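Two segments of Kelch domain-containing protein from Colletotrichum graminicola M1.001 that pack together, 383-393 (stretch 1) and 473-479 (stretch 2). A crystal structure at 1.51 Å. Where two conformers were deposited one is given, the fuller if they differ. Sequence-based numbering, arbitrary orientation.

Stretch 1, residues 383-393: KRPVIQSLSDT
Stretch 2 (473-479) CVAQFFK

The two stretches run in nearly the same direction. Strand 387-390 lies 17° from strand 476-479, with axes 9.0 Å apart at closest approach. That is too far for the strands to pair through their backbones, so side chains of I387, L390 and Q476 occupy the space between them. The CA of P385 is nearest that of C473 (4.9 Å), and the CA of T393 nearest that of F478 (4.4 Å). The contact buries 567 Å².

C473 covers the most surface. It is in a loop, with phi/psi -66/171, in the polyproline II region, and chi1 is p. P385 O lies 3.1 Å from C473 CB and makes a CA-H...O contact with C473 CA at 3.3 Å. I387, rotamer m, t, points toward stretch 2 and sets its CD1 3.5 Å from C473 SG. Its CG2 meets CG of Q476 (m, m) at 3.8 Å. R384 (m, t, p) donates a weak hydrogen bond from NH2 to C473 O, 3.1 Å at 135°. V474 CG2 covers one guanidinium face.

Two waters bridge the backbones. Water 1 donates to P385 O (2.7 Å) and accepts from V474 N (2.9 Å). Water 2 accepts from I387 N (2.9 Å) and donates to V474 O (2.7 Å).

At the far end, T393 (phi/psi -115/6, chi1 p) accepts a direct backbone hydrogen bond: K479 N donates to T393 O, 2.9 Å at 163°. Between the ends, L390 (m, t) places CD1 4.0 Å from Q476 CB.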

# COMPACT_ATOMS: atom_id res chain seq x y z
N LYS A 383 -19.47 -17.94 9.50
CA LYS A 383 -19.17 -17.77 10.89
C LYS A 383 -17.64 -17.69 10.96
O LYS A 383 -16.96 -18.54 10.42
CB LYS A 383 -19.73 -18.96 11.74
CG LYS A 383 -19.16 -19.02 13.15
CD LYS A 383 -19.78 -17.93 13.97
CE LYS A 383 -19.39 -18.07 15.46
NZ LYS A 383 -17.94 -18.32 15.63
N ARG A 384 -17.15 -16.64 11.54
CA ARG A 384 -15.70 -16.36 11.54
C ARG A 384 -15.10 -16.83 12.83
O ARG A 384 -15.69 -16.64 13.90
CB ARG A 384 -15.48 -14.88 11.33
CG ARG A 384 -16.05 -14.36 10.03
CD ARG A 384 -15.90 -12.86 9.82
NE ARG A 384 -14.50 -12.49 9.64
CZ ARG A 384 -14.09 -11.36 9.13
NH1 ARG A 384 -15.02 -10.41 8.85
NH2 ARG A 384 -12.82 -11.14 8.93
N PRO A 385 -13.83 -17.27 12.77
CA PRO A 385 -13.13 -17.47 14.03
C PRO A 385 -12.77 -16.15 14.69
O PRO A 385 -12.90 -15.08 14.08
CB PRO A 385 -11.89 -18.27 13.56
CG PRO A 385 -11.62 -17.77 12.20
CD PRO A 385 -12.96 -17.42 11.59
N VAL A 386 -12.38 -16.20 15.96
CA VAL A 386 -12.07 -15.04 16.77
C VAL A 386 -10.70 -15.26 17.51
O VAL A 386 -10.54 -16.27 18.18
CB VAL A 386 -13.16 -14.80 17.81
CG1 VAL A 386 -12.82 -13.67 18.73
CG2 VAL A 386 -14.53 -14.52 17.08
N ILE A 387 -9.82 -14.26 17.44
CA ILE A 387 -8.64 -14.24 18.31
C ILE A 387 -9.05 -13.67 19.65
O ILE A 387 -9.48 -12.48 19.71
CB ILE A 387 -7.50 -13.41 17.70
CG1 ILE A 387 -7.10 -14.06 16.41
CG2 ILE A 387 -6.32 -13.29 18.74
CD1 ILE A 387 -6.03 -13.26 15.66
N GLN A 388 -8.97 -14.56 20.67
CA GLN A 388 -9.26 -14.28 22.09
C GLN A 388 -8.10 -13.58 22.81
O GLN A 388 -8.30 -12.69 23.64
CB GLN A 388 -9.58 -15.59 22.84
CG GLN A 388 -10.00 -15.33 24.30
CD GLN A 388 -10.09 -16.59 25.13
OE1 GLN A 388 -9.90 -17.69 24.64
NE2 GLN A 388 -10.38 -16.44 26.43
N SER A 389 -6.87 -13.95 22.47
CA SER A 389 -5.73 -13.24 23.08
C SER A 389 -4.47 -13.29 22.19
O SER A 389 -4.36 -14.16 21.34
CB SER A 389 -5.47 -13.80 24.49
OG SER A 389 -4.99 -15.11 24.47
N LEU A 390 -3.57 -12.33 22.37
CA LEU A 390 -2.17 -12.46 21.94
C LEU A 390 -1.33 -12.37 23.19
O LEU A 390 -1.62 -11.59 24.14
CB LEU A 390 -1.75 -11.35 21.02
CG LEU A 390 -2.49 -11.21 19.73
CD1 LEU A 390 -1.89 -10.10 18.90
CD2 LEU A 390 -2.46 -12.51 18.90
N SER A 391 -0.23 -13.12 23.20
CA SER A 391 0.70 -13.06 24.32
C SER A 391 1.49 -11.82 24.38
O SER A 391 2.12 -11.52 25.44
CB SER A 391 1.68 -14.24 24.27
OG SER A 391 2.40 -14.22 23.06
N ASP A 392 1.62 -11.09 23.29
CA ASP A 392 2.38 -9.85 23.26
C ASP A 392 1.96 -9.07 22.08
O ASP A 392 1.54 -9.65 21.06
CB ASP A 392 3.87 -10.10 23.12
CG ASP A 392 4.56 -10.31 24.40
OD1 ASP A 392 4.52 -9.41 25.31
OD2 ASP A 392 5.12 -11.41 24.55
N THR A 393 2.01 -7.77 22.20
CA THR A 393 1.67 -6.87 21.07
C THR A 393 2.79 -6.05 20.57
O THR A 393 2.61 -5.26 19.64
CB THR A 393 0.54 -5.90 21.39
OG1 THR A 393 0.94 -5.09 22.49
CG2 THR A 393 -0.70 -6.62 21.62
N CYS A 473 -10.45 -14.54 10.74
CA CYS A 473 -10.90 -13.71 11.82
C CYS A 473 -10.81 -12.24 11.45
O CYS A 473 -10.18 -11.87 10.42
CB CYS A 473 -10.19 -13.97 13.10
SG CYS A 473 -8.44 -13.55 13.10
N VAL A 474 -11.38 -11.37 12.30
CA VAL A 474 -11.03 -9.96 12.27
C VAL A 474 -9.67 -9.84 12.94
O VAL A 474 -9.36 -10.49 13.97
CB VAL A 474 -12.10 -9.14 13.03
CG1 VAL A 474 -11.65 -7.70 13.19
CG2 VAL A 474 -13.43 -9.27 12.34
N ALA A 475 -8.77 -9.08 12.37
CA ALA A 475 -7.38 -9.08 12.85
C ALA A 475 -7.16 -8.41 14.11
O ALA A 475 -7.95 -7.56 14.54
CB ALA A 475 -6.47 -8.50 11.78
N GLN A 476 -6.09 -8.86 14.80
CA GLN A 476 -5.55 -8.13 15.96
C GLN A 476 -4.29 -7.43 15.57
O GLN A 476 -3.50 -7.96 14.78
CB GLN A 476 -5.30 -9.06 17.17
CG GLN A 476 -6.59 -9.70 17.68
CD GLN A 476 -7.68 -8.69 18.04
OE1 GLN A 476 -7.42 -7.62 18.65
NE2 GLN A 476 -8.92 -9.04 17.72
N PHE A 477 -4.08 -6.26 16.14
CA PHE A 477 -2.89 -5.47 15.78
C PHE A 477 -1.72 -5.79 16.67
O PHE A 477 -1.87 -6.00 17.88
CB PHE A 477 -3.19 -3.98 15.87
CG PHE A 477 -4.09 -3.48 14.82
CD1 PHE A 477 -3.58 -3.04 13.63
CD2 PHE A 477 -5.49 -3.47 14.96
CE1 PHE A 477 -4.40 -2.59 12.65
CE2 PHE A 477 -6.32 -2.97 13.97
CZ PHE A 477 -5.77 -2.51 12.78
N PHE A 478 -0.53 -5.75 16.12
CA PHE A 478 0.66 -5.84 16.90
C PHE A 478 1.79 -5.14 16.15
O PHE A 478 1.66 -4.90 14.96
CB PHE A 478 1.09 -7.28 17.27
CG PHE A 478 1.64 -8.09 16.11
CD1 PHE A 478 0.77 -8.61 15.15
CD2 PHE A 478 3.00 -8.28 15.95
CE1 PHE A 478 1.26 -9.36 14.09
CE2 PHE A 478 3.49 -9.01 14.87
CZ PHE A 478 2.63 -9.56 13.98
N LYS A 479 2.92 -4.88 16.82
CA LYS A 479 4.08 -4.28 16.14
C LYS A 479 5.35 -5.06 16.26
O LYS A 479 5.59 -5.70 17.30
CB LYS A 479 4.27 -2.80 16.50
CG LYS A 479 4.58 -2.49 17.91
CD LYS A 479 4.91 -0.97 18.08
CE LYS A 479 5.38 -0.69 19.50
NZ LYS A 479 5.77 0.75 19.64
O HOH W 1 -13.26 -12.39 14.25
O HOH W 2 -10.56 -11.80 16.00